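Local coordinates for RING finger protein unkempt homolog (Mus musculus, PDB 5ELH) that binds RNA sequence-specifically through clustered CCCH zinc fingers and represses translation to set the early shape of cortical neurons in the embryo, at residues Gln40-Ser45 and Arg89-Arg94; Asp50-Tyr55 and Tyr132-Leu137; Val59-Tyr64 and Phe79-Thr84. All blocks are in the same frame, centred on the assembly; numbering follows the deposited sequence.

Interaction 1. Residues Gln40-Ser45 and Arg89-Arg94; sequences QRRRRS and RRYHLR
Ser45 lies against His92 and Leu93, and Arg42 lies against Tyr91. Ser45 CB sits over the centre of one face of the His92 imidazole, a CH-pi contact of 3.5 Å to the ring centroid. Ser45 OG lies between its own backbone N and carbonyl carbon (chi1 72°). There it accepts from Leu93 N at 2.9 Å in a nearly straight bond (163°). The same oxygen packs against Leu93 CG. It also hydrogen-bonds a water, and the water lies 2.7 Å from Tyr91 O, in position to donate to it. The serine hydroxyl is thus held by a backbone N-H and a water in a buried place.

The His92 ring takes Arg94 N in its plane at ND1, 3.2 Å away, and His92 NE2 is hydrogen-bonded to Tyr55 O. Both ring nitrogens are therefore engaged, which should fix the rotation of the ring under Ser45.

The Arg42 chain bends at chi3 and crosses the Tyr91 side chain at about a right angle. Tyr91 CB lies over the centre of one face of the guanidinium, 3.6 Å from Arg42 CZ. Arg42 NH1 is hydrogen-bonded to Phe11 O, and Tyr91 OH to His117 O. Tyr91 is the first residue past helix 87-90 to leave helical angles. The arrangement is packing between parts of a CCCH zinc-finger cluster: an extended arginine-rich segment is laid against the turn that leaves helix 87-90.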
loop_
_atom_site.group_PDB
_atom_site.type_symbol
_atom_site.label_atom_id
_atom_site.label_comp_id
_atom_site.label_asym_id
_atom_site.label_seq_id
_atom_site.Cartn_x
_atom_site.Cartn_y
_atom_site.Cartn_z
ATOM N N GLN A 40 -11.532 4.481 -15.253
ATOM C CA GLN A 40 -11.172 3.182 -14.673
ATOM C C GLN A 40 -10.848 3.263 -13.186
ATOM O O GLN A 40 -10.733 2.234 -12.510
ATOM C CB GLN A 40 -9.974 2.590 -15.402
ATOM C CG GLN A 40 -10.211 2.338 -16.860
ATOM C CD GLN A 40 -8.927 1.999 -17.594
ATOM O OE1 GLN A 40 -7.875 2.587 -17.342
ATOM N NE2 GLN A 40 -9.005 1.034 -18.501
ATOM N N ARG A 41 -10.700 4.481 -12.678
ATOM C CA ARG A 41 -10.287 4.693 -11.305
ATOM C C ARG A 41 -11.406 4.274 -10.365
ATOM O O ARG A 41 -12.560 4.618 -10.592
ATOM C CB ARG A 41 -9.945 6.172 -11.087
ATOM C CG ARG A 41 -9.712 6.575 -9.634
ATOM C CD ARG A 41 -9.373 8.058 -9.502
ATOM N NE ARG A 41 -9.321 8.479 -8.102
ATOM C CZ ARG A 41 -10.353 8.967 -7.413
ATOM N NH1 ARG A 41 -11.545 9.124 -7.977
ATOM N NH2 ARG A 41 -10.193 9.307 -6.141
ATOM N N ARG A 42 -11.069 3.507 -9.334
ATOM C CA ARG A 42 -12.011 3.266 -8.245
ATOM C C ARG A 42 -11.549 3.942 -6.956
ATOM O O ARG A 42 -10.349 4.055 -6.685
ATOM C CB ARG A 42 -12.242 1.765 -8.021
ATOM C CG ARG A 42 -11.010 0.981 -7.665
ATOM C CD ARG A 42 -11.388 -0.422 -7.202
ATOM N NE ARG A 42 -11.827 -0.452 -5.811
ATOM C CZ ARG A 42 -11.051 -0.757 -4.773
ATOM N NH1 ARG A 42 -9.765 -1.055 -4.940
ATOM N NH2 ARG A 42 -11.568 -0.776 -3.556
ATOM N N ARG A 43 -12.518 4.436 -6.187
ATOM C CA ARG A 43 -12.278 4.871 -4.823
ATOM C C ARG A 43 -12.266 3.663 -3.895
ATOM O O ARG A 43 -13.131 2.800 -3.987
ATOM C CB ARG A 43 -13.406 5.789 -4.352
ATOM C CG ARG A 43 -13.617 7.036 -5.187
ATOM C CD ARG A 43 -14.908 7.705 -4.775
ATOM N NE ARG A 43 -16.083 6.929 -5.161
ATOM C CZ ARG A 43 -17.303 7.108 -4.664
ATOM N NH1 ARG A 43 -17.530 8.047 -3.748
ATOM N NH2 ARG A 43 -18.304 6.351 -5.085
ATOM N N ARG A 44 -11.288 3.617 -3.000
ATOM C CA ARG A 44 -11.242 2.609 -1.951
ATOM C C ARG A 44 -12.511 2.714 -1.114
ATOM O O ARG A 44 -12.889 3.816 -0.721
ATOM C CB ARG A 44 -10.021 2.856 -1.067
ATOM C CG ARG A 44 -9.802 1.801 -0.010
ATOM C CD ARG A 44 -8.659 2.157 0.937
ATOM N NE ARG A 44 -8.472 1.101 1.937
ATOM C CZ ARG A 44 -7.608 1.151 2.947
ATOM N NH1 ARG A 44 -6.834 2.215 3.113
ATOM N NH2 ARG A 44 -7.520 0.129 3.795
ATOM N N SER A 45 -13.190 1.590 -0.874
ATOM C CA SER A 45 -14.333 1.596 0.046
ATOM C C SER A 45 -13.789 1.571 1.467
ATOM O O SER A 45 -12.714 1.027 1.712
ATOM C CB SER A 45 -15.304 0.430 -0.209
ATOM O OG SER A 45 -14.780 -0.831 0.197
ATOM N N ARG A 89 -17.895 -1.660 -7.090
ATOM C CA ARG A 89 -18.742 -2.658 -6.441
ATOM C C ARG A 89 -17.976 -3.958 -6.221
ATOM O O ARG A 89 -18.028 -4.551 -5.150
ATOM C CB ARG A 89 -19.982 -2.925 -7.297
ATOM C CG ARG A 89 -20.835 -4.075 -6.808
ATOM C CD ARG A 89 -22.229 -3.685 -6.409
ATOM N NE ARG A 89 -23.207 -4.253 -7.318
ATOM C CZ ARG A 89 -24.395 -4.732 -6.960
ATOM N NH1 ARG A 89 -24.790 -4.704 -5.697
ATOM N NH2 ARG A 89 -25.191 -5.248 -7.884
ATOM N N ARG A 90 -17.258 -4.389 -7.247
ATOM C CA ARG A 90 -16.603 -5.689 -7.223
ATOM C C ARG A 90 -15.458 -5.770 -6.212
ATOM O O ARG A 90 -15.145 -6.848 -5.709
ATOM C CB ARG A 90 -16.115 -6.034 -8.633
ATOM C CG ARG A 90 -17.237 -6.501 -9.561
ATOM C CD ARG A 90 -16.816 -6.576 -11.029
ATOM N NE ARG A 90 -15.565 -7.305 -11.244
ATOM C CZ ARG A 90 -15.474 -8.616 -11.466
ATOM N NH1 ARG A 90 -16.564 -9.377 -11.490
ATOM N NH2 ARG A 90 -14.282 -9.174 -11.654
ATOM N N TYR A 91 -14.829 -4.636 -5.918
ATOM C CA TYR A 91 -13.712 -4.597 -4.978
ATOM C C TYR A 91 -14.104 -3.899 -3.677
ATOM O O TYR A 91 -13.252 -3.502 -2.882
ATOM C CB TYR A 91 -12.483 -3.965 -5.634
ATOM C CG TYR A 91 -12.026 -4.822 -6.794
ATOM C CD1 TYR A 91 -12.538 -4.620 -8.068
ATOM C CD2 TYR A 91 -11.150 -5.878 -6.600
ATOM C CE1 TYR A 91 -12.159 -5.408 -9.123
ATOM C CE2 TYR A 91 -10.765 -6.672 -7.644
ATOM C CZ TYR A 91 -11.274 -6.439 -8.910
ATOM O OH TYR A 91 -10.901 -7.229 -9.975
ATOM N N HIS A 92 -15.406 -3.799 -3.462
ATOM C CA HIS A 92 -15.957 -3.228 -2.234
ATOM C C HIS A 92 -15.785 -4.205 -1.071
ATOM O O HIS A 92 -15.824 -5.436 -1.258
ATOM C CB HIS A 92 -17.442 -2.923 -2.439
ATOM C CG HIS A 92 -17.992 -1.873 -1.523
ATOM N ND1 HIS A 92 -18.188 -2.082 -0.173
ATOM C CD2 HIS A 92 -18.423 -0.615 -1.774
ATOM C CE1 HIS A 92 -18.689 -0.987 0.372
ATOM N NE2 HIS A 92 -18.855 -0.087 -0.580
ATOM N N LEU A 93 -15.583 -3.650 0.121
ATOM C CA LEU A 93 -15.480 -4.434 1.359
ATOM C C LEU A 93 -16.662 -5.385 1.556
ATOM O O LEU A 93 -16.514 -6.477 2.095
ATOM C CB LEU A 93 -15.361 -3.496 2.567
ATOM C CG LEU A 93 -13.985 -2.848 2.748
ATOM C CD1 LEU A 93 -14.068 -1.628 3.660
ATOM C CD2 LEU A 93 -12.986 -3.864 3.280
ATOM N N ARG A 94 -17.824 -4.976 1.064
ATOM C CA ARG A 94 -19.053 -5.739 1.187
ATOM C C ARG A 94 -19.065 -7.007 0.347
ATOM O O ARG A 94 -19.653 -8.012 0.746
ATOM C CB ARG A 94 -20.232 -4.859 0.768
ATOM C CG ARG A 94 -21.566 -5.583 0.649
ATOM C CD ARG A 94 -21.998 -6.177 1.977
ATOM N NE ARG A 94 -23.304 -6.817 1.877
ATOM C CZ ARG A 94 -23.502 -8.081 1.524
ATOM N NH1 ARG A 94 -22.472 -8.872 1.226
ATOM N NH2 ARG A 94 -24.740 -8.557 1.471
HETATM O O HOH W 1 -12.629 -1.591 -1.117
#

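Interaction 2. Residues Asp50-Tyr55 and Tyr132-Leu137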
loop_
_atom_site.group_PDB
_atom_site.type_symbol
_atom_site.label_atom_id
_atom_site.label_comp_id
_atom_site.label_asym_id
_atom_site.label_seq_id
_atom_site.Cartn_x
_atom_site.Cartn_y
_atom_site.Cartn_z
ATOM N N ASP A 50 -18.403 4.871 12.720
ATOM C CA ASP A 50 -19.806 4.696 13.102
ATOM C C ASP A 50 -20.465 3.457 12.478
ATOM O O ASP A 50 -21.629 3.173 12.735
ATOM C CB ASP A 50 -20.631 5.956 12.797
ATOM C CG ASP A 50 -20.674 6.307 11.312
ATOM O OD1 ASP A 50 -20.390 5.448 10.465
ATOM O OD2 ASP A 50 -21.020 7.464 10.990
ATOM N N GLY A 51 -19.724 2.726 11.648
ATOM C CA GLY A 51 -20.241 1.502 11.068
ATOM C C GLY A 51 -20.817 1.640 9.666
ATOM O O GLY A 51 -21.188 0.637 9.051
ATOM N N THR A 52 -20.899 2.869 9.156
ATOM C CA THR A 52 -21.428 3.100 7.814
ATOM C C THR A 52 -20.270 3.139 6.816
ATOM O O THR A 52 -19.150 3.461 7.186
ATOM C CB THR A 52 -22.224 4.426 7.725
ATOM O OG1 THR A 52 -21.341 5.532 7.944
ATOM C CG2 THR A 52 -23.351 4.452 8.765
ATOM N N PHE A 53 -20.535 2.767 5.573
ATOM C CA PHE A 53 -19.524 2.829 4.511
ATOM C C PHE A 53 -19.425 4.240 3.960
ATOM O O PHE A 53 -20.408 4.979 3.974
ATOM C CB PHE A 53 -19.903 1.928 3.345
ATOM C CG PHE A 53 -19.666 0.468 3.594
ATOM C CD1 PHE A 53 -18.443 0.016 4.053
ATOM C CD2 PHE A 53 -20.668 -0.449 3.354
ATOM C CE1 PHE A 53 -18.226 -1.326 4.265
ATOM C CE2 PHE A 53 -20.461 -1.790 3.576
ATOM C CZ PHE A 53 -19.240 -2.229 4.037
ATOM N N ASN A 54 -18.260 4.602 3.422
ATOM C CA ASN A 54 -18.113 5.912 2.795
ATOM C C ASN A 54 -19.051 6.037 1.598
ATOM O O ASN A 54 -19.670 7.078 1.398
ATOM C CB ASN A 54 -16.660 6.214 2.422
ATOM C CG ASN A 54 -16.066 5.179 1.501
ATOM O OD1 ASN A 54 -16.506 4.025 1.471
ATOM N ND2 ASN A 54 -15.048 5.579 0.749
ATOM N N TYR A 55 -19.195 4.962 0.835
ATOM C CA TYR A 55 -20.206 4.904 -0.208
ATOM C C TYR A 55 -20.850 3.525 -0.303
ATOM O O TYR A 55 -20.230 2.508 0.025
ATOM C CB TYR A 55 -19.631 5.323 -1.566
ATOM C CG TYR A 55 -18.543 4.424 -2.141
ATOM C CD1 TYR A 55 -18.863 3.324 -2.907
ATOM C CD2 TYR A 55 -17.196 4.716 -1.950
ATOM C CE1 TYR A 55 -17.875 2.520 -3.453
ATOM C CE2 TYR A 55 -16.202 3.921 -2.479
ATOM C CZ TYR A 55 -16.548 2.818 -3.234
ATOM O OH TYR A 55 -15.565 2.008 -3.772
ATOM N N TYR A 132 -20.205 -5.642 6.541
ATOM C CA TYR A 132 -21.537 -5.101 6.358
ATOM C C TYR A 132 -21.632 -3.700 6.960
ATOM O O TYR A 132 -21.047 -3.430 8.011
ATOM C CB TYR A 132 -22.560 -5.992 7.059
ATOM C CG TYR A 132 -22.738 -7.386 6.482
ATOM C CD1 TYR A 132 -23.546 -7.600 5.375
ATOM C CD2 TYR A 132 -22.142 -8.488 7.077
ATOM C CE1 TYR A 132 -23.740 -8.874 4.860
ATOM C CE2 TYR A 132 -22.333 -9.770 6.570
ATOM C CZ TYR A 132 -23.136 -9.953 5.466
ATOM O OH TYR A 132 -23.328 -11.217 4.946
ATOM N N ASP A 133 -22.376 -2.830 6.285
ATOM C CA ASP A 133 -22.800 -1.536 6.841
ATOM C C ASP A 133 -23.718 -1.801 8.049
ATOM O O ASP A 133 -24.579 -2.685 7.995
ATOM C CB ASP A 133 -23.548 -0.755 5.758
ATOM C CG ASP A 133 -23.919 0.656 6.183
ATOM O OD1 ASP A 133 -24.777 0.805 7.078
ATOM O OD2 ASP A 133 -23.383 1.620 5.596
ATOM N N ILE A 134 -23.525 -1.056 9.134
ATOM C CA ILE A 134 -24.324 -1.240 10.345
ATOM C C ILE A 134 -25.826 -1.230 10.020
ATOM O O ILE A 134 -26.610 -1.949 10.655
ATOM C CB ILE A 134 -23.981 -0.187 11.444
ATOM C CG1 ILE A 134 -24.761 -0.454 12.745
ATOM C CG2 ILE A 134 -24.259 1.216 10.944
ATOM C CD1 ILE A 134 -24.384 -1.741 13.445
ATOM N N ARG A 135 -26.221 -0.455 9.013
ATOM C CA ARG A 135 -27.613 -0.454 8.572
ATOM C C ARG A 135 -28.052 -1.818 8.063
ATOM O O ARG A 135 -29.130 -2.296 8.423
ATOM C CB ARG A 135 -27.850 0.599 7.499
ATOM C CG ARG A 135 -27.952 1.990 8.069
ATOM C CD ARG A 135 -27.836 3.039 6.999
ATOM N NE ARG A 135 -26.503 3.059 6.404
ATOM C CZ ARG A 135 -26.075 4.010 5.588
ATOM N NH1 ARG A 135 -26.884 5.008 5.264
ATOM N NH2 ARG A 135 -24.847 3.959 5.101
ATOM N N GLU A 136 -27.227 -2.456 7.239
ATOM C CA GLU A 136 -27.615 -3.751 6.693
ATOM C C GLU A 136 -27.659 -4.798 7.804
ATOM O O GLU A 136 -28.519 -5.686 7.800
ATOM C CB GLU A 136 -26.691 -4.193 5.561
ATOM C CG GLU A 136 -27.260 -5.385 4.807
ATOM C CD GLU A 136 -26.393 -5.841 3.648
ATOM O OE1 GLU A 136 -25.387 -5.160 3.347
ATOM O OE2 GLU A 136 -26.718 -6.896 3.050
ATOM N N LEU A 137 -26.751 -4.688 8.766
ATOM C CA LEU A 137 -26.774 -5.581 9.920
ATOM C C LEU A 137 -28.103 -5.474 10.680
ATOM O O LEU A 137 -28.624 -6.477 11.179
ATOM C CB LEU A 137 -25.594 -5.299 10.857
ATOM C CG LEU A 137 -24.205 -5.658 10.318
ATOM C CD1 LEU A 137 -23.115 -5.149 11.249
ATOM C CD2 LEU A 137 -24.062 -7.169 10.122
HETATM O O HOH W 2 -20.262 -1.925 9.971
#
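A capped helix start docks on a tight turn here: Asp133 is the N-cap of helix 134-142, and Asp50 closes an Asx turn in the facing loop. Gly51 and Thr52 run closest to Ile134 and Asp133. Ile134 N donates to Gly51 O at 2.9 Å, from above the carbonyl plane. A water also donates to Gly51 O and to Tyr132 O, a second link between the backbones. Ile134 CG2 packs on Gly51 C at 3.7 Å.

The Asp133 carboxylate works in both directions, capping its own helix and receiving the facing loop. Its CG is anti to the backbone N (chi1 -175°), which brings Asp133 CG to 3.9 Å from Thr52 CA. Asp133 OD1 accepts the capping bond from Arg135 N at 2.7 Å, on its anti lone pair. Arg135 also grips the carboxylate in a side-on salt bridge, NE to OD1 and NH2 to OD2, with both oxygens close to the guanidinium plane. The carboxylate is tilted: the two nitrogens meet it on the syn side, about 30° out of its plane. Across the contact Phe53 N donates to Asp133 OD2 at 3.1 Å. It comes from above the carboxylate plane, on the opposite face from Arg135 NH2. Each carboxylate oxygen thus has two donors, which would be expected to stabilise its negative charge.

The Phe53 side chain slides past Asp133 in the opposite direction, with its CD2 3.8 Å from Asp133 CB. Its ring also meets His92 edge-to-face. Thr52 is set by Asp50 OD1, which takes both its N and its OG1. Thr52 CG2 lies over one face of the Arg135 guanidinium, 4.0 Å from Arg135 NH2.

Interaction 3. Residues Val59-Tyr64 and Phe79-Thr84; sequences VYCTKY and FLHRTT. With ZN (zinc ion), chain E.
Cys61 and His81 meet at a zinc ion, bound by Cys61 SG at 2.2 Å and His81 NE2 at 2.1 Å. This is the tight part of the contact. With SG anti to the backbone N (chi1 -177°), the Cys61 sulfur reaches the metal. Cys61 CB touches the edge of the imidazole in its plane. Tyr64 covers one face of the same imidazole in an offset stack, centroids 4.5 Å apart and planes at 11°. His81 CB in turn sits over the centre of the Tyr64 ring. The backbones join in a single bridge at Tyr60 and Leu80: Leu80 N donates to Val59 O, and Cys61 N to Leu80 O.

The site is that of a CCCH zinc finger. Cys71 and Cys77 complete the metal shell.

The Tyr60 ring stands between the buried and the exposed side. Buried Leu80 puts its CD2 on one face, 3.6 Å from the centroid. The opposite face leads to the exposed margin. There the Arg82 guanidinium lies flat, a cation-pi stack with centres 3.7 Å apart. Tyr60 OH is hydrogen-bonded to Asp86 OD1. Arg82 itself is exposed, as are Val59 and Phe79 at another margin, where Val59 CG2 meets Phe79 CD1 at 3.4 Å.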
loop_
_atom_site.group_PDB
_atom_site.type_symbol
_atom_site.label_atom_id
_atom_site.label_comp_id
_atom_site.label_asym_id
_atom_site.label_seq_id
_atom_site.Cartn_x
_atom_site.Cartn_y
_atom_site.Cartn_z
ATOM N N VAL A 59 -26.442 1.131 -4.114
ATOM C CA VAL A 59 -27.189 2.194 -4.788
ATOM C C VAL A 59 -26.254 3.097 -5.616
ATOM O O VAL A 59 -25.359 3.759 -5.096
ATOM C CB VAL A 59 -28.149 2.981 -3.828
ATOM C CG1 VAL A 59 -27.900 2.627 -2.368
ATOM C CG2 VAL A 59 -28.083 4.483 -4.062
ATOM N N TYR A 60 -26.470 3.071 -6.926
ATOM C CA TYR A 60 -25.594 3.745 -7.880
ATOM C C TYR A 60 -25.857 5.256 -7.950
ATOM O O TYR A 60 -27.003 5.707 -7.981
ATOM C CB TYR A 60 -25.752 3.125 -9.275
ATOM C CG TYR A 60 -25.012 1.812 -9.475
ATOM C CD1 TYR A 60 -23.662 1.791 -9.816
ATOM C CD2 TYR A 60 -25.667 0.596 -9.335
ATOM C CE1 TYR A 60 -22.982 0.587 -10.009
ATOM C CE2 TYR A 60 -24.997 -0.608 -9.525
ATOM C CZ TYR A 60 -23.657 -0.607 -9.858
ATOM O OH TYR A 60 -23.001 -1.808 -10.046
ATOM N N CYS A 61 -24.774 6.019 -7.972
ATOM C CA CYS A 61 -24.808 7.460 -8.212
ATOM C C CYS A 61 -25.375 7.757 -9.589
ATOM O O CYS A 61 -24.921 7.179 -10.571
ATOM C CB CYS A 61 -23.371 7.977 -8.139
ATOM S SG CYS A 61 -23.117 9.766 -8.316
ATOM N N THR A 62 -26.345 8.664 -9.680
ATOM C CA THR A 62 -26.861 9.079 -10.989
ATOM C C THR A 62 -26.117 10.284 -11.587
ATOM O O THR A 62 -26.307 10.604 -12.760
ATOM C CB THR A 62 -28.362 9.396 -10.936
ATOM O OG1 THR A 62 -28.606 10.380 -9.926
ATOM C CG2 THR A 62 -29.160 8.138 -10.625
ATOM N N LYS A 63 -25.262 10.932 -10.799
ATOM C CA LYS A 63 -24.499 12.098 -11.269
ATOM C C LYS A 63 -23.165 11.725 -11.923
ATOM O O LYS A 63 -22.605 12.506 -12.690
ATOM C CB LYS A 63 -24.221 13.051 -10.110
ATOM C CG LYS A 63 -25.469 13.605 -9.441
ATOM C CD LYS A 63 -25.103 14.430 -8.223
ATOM C CE LYS A 63 -26.339 14.924 -7.495
ATOM N NZ LYS A 63 -26.000 15.519 -6.172
ATOM N N TYR A 64 -22.654 10.543 -11.597
ATOM C CA TYR A 64 -21.359 10.087 -12.097
ATOM C C TYR A 64 -21.367 9.984 -13.617
ATOM O O TYR A 64 -22.173 9.255 -14.187
ATOM C CB TYR A 64 -21.006 8.728 -11.477
ATOM C CG TYR A 64 -19.689 8.149 -11.946
ATOM C CD1 TYR A 64 -18.480 8.645 -11.475
ATOM C CD2 TYR A 64 -19.652 7.092 -12.848
ATOM C CE1 TYR A 64 -17.277 8.120 -11.896
ATOM C CE2 TYR A 64 -18.456 6.557 -13.270
ATOM C CZ TYR A 64 -17.270 7.069 -12.788
ATOM O OH TYR A 64 -16.068 6.540 -13.205
ATOM N N PHE A 79 -22.661 7.466 -2.858
ATOM C CA PHE A 79 -23.225 6.487 -3.769
ATOM C C PHE A 79 -22.161 5.820 -4.633
ATOM O O PHE A 79 -21.033 6.296 -4.767
ATOM C CB PHE A 79 -24.290 7.135 -4.647
ATOM C CG PHE A 79 -25.357 7.849 -3.864
ATOM C CD1 PHE A 79 -26.223 7.147 -3.045
ATOM C CD2 PHE A 79 -25.490 9.220 -3.947
ATOM C CE1 PHE A 79 -27.194 7.795 -2.325
ATOM C CE2 PHE A 79 -26.467 9.874 -3.235
ATOM C CZ PHE A 79 -27.319 9.160 -2.425
ATOM N N LEU A 80 -22.559 4.704 -5.218
ATOM C CA LEU A 80 -21.675 3.856 -5.986
ATOM C C LEU A 80 -21.489 4.373 -7.412
ATOM O O LEU A 80 -22.451 4.777 -8.058
ATOM C CB LEU A 80 -22.295 2.464 -6.011
ATOM C CG LEU A 80 -21.524 1.350 -6.697
ATOM C CD1 LEU A 80 -20.180 1.130 -6.027
ATOM C CD2 LEU A 80 -22.381 0.100 -6.661
ATOM N N HIS A 81 -20.247 4.358 -7.896
ATOM C CA HIS A 81 -19.943 4.787 -9.256
ATOM C C HIS A 81 -19.722 3.597 -10.154
ATOM O O HIS A 81 -19.006 2.663 -9.797
ATOM C CB HIS A 81 -18.722 5.697 -9.255
ATOM C CG HIS A 81 -18.949 6.984 -8.521
ATOM N ND1 HIS A 81 -17.924 7.794 -8.080
ATOM C CD2 HIS A 81 -20.097 7.593 -8.139
ATOM C CE1 HIS A 81 -18.429 8.847 -7.469
ATOM N NE2 HIS A 81 -19.748 8.750 -7.489
ATOM N N ARG A 82 -20.363 3.630 -11.313
ATOM C CA ARG A 82 -20.227 2.569 -12.293
ATOM C C ARG A 82 -18.964 2.812 -13.113
ATOM O O ARG A 82 -19.009 3.237 -14.257
ATOM C CB ARG A 82 -21.464 2.504 -13.182
ATOM C CG ARG A 82 -21.731 1.117 -13.737
ATOM C CD ARG A 82 -22.943 1.111 -14.646
ATOM N NE ARG A 82 -24.133 1.689 -14.018
ATOM C CZ ARG A 82 -25.021 1.006 -13.303
ATOM N NH1 ARG A 82 -24.868 -0.298 -13.092
ATOM N NH2 ARG A 82 -26.068 1.633 -12.788
ATOM N N THR A 83 -17.827 2.564 -12.483
ATOM C CA THR A 83 -16.540 2.686 -13.138
ATOM C C THR A 83 -16.434 1.592 -14.190
ATOM O O THR A 83 -17.253 0.679 -14.219
ATOM C CB THR A 83 -15.417 2.538 -12.112
ATOM O OG1 THR A 83 -15.522 1.257 -11.470
ATOM C CG2 THR A 83 -15.527 3.626 -11.061
ATOM N N THR A 84 -15.440 1.685 -15.068
ATOM C CA THR A 84 -15.250 0.654 -16.070
ATOM C C THR A 84 -15.022 -0.681 -15.368
ATOM O O THR A 84 -14.202 -0.783 -14.459
ATOM C CB THR A 84 -14.062 0.966 -17.004
ATOM O OG1 THR A 84 -14.207 2.285 -17.544
ATOM C CG2 THR A 84 -14.006 -0.035 -18.154
HETATM ZN ZN ZN E . -21.218 10.176 -7.205
HETATM O O HOH W 3 -22.662 5.529 -11.341
#

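In the fold
The chain from 40 to 64 supplies one segment of each contact; the partners are 89-94, 132-137 and 79-84. Interaction 3 holds the zinc of the finger at 55-84 and is nested in the loops closed by interactions 1 and 2. Interactions 1 and 3 have centres about 11 Å apart. Arg43 NH2 connects them through a probable hydrogen bond to Phe79 O, 2.7 Å long. Interactions 1 and 2 have centres about 15 Å apart and alternate along the chain. Tyr55 OH ties them by a probable hydrogen bond to Arg43 O at 2.6 Å. Tyr55 also packs on Leu80 of interaction 3. The nearest Phe53 side-chain atom is about 13 Å from the zinc of interaction 3, so interaction 2 lies away from the metal.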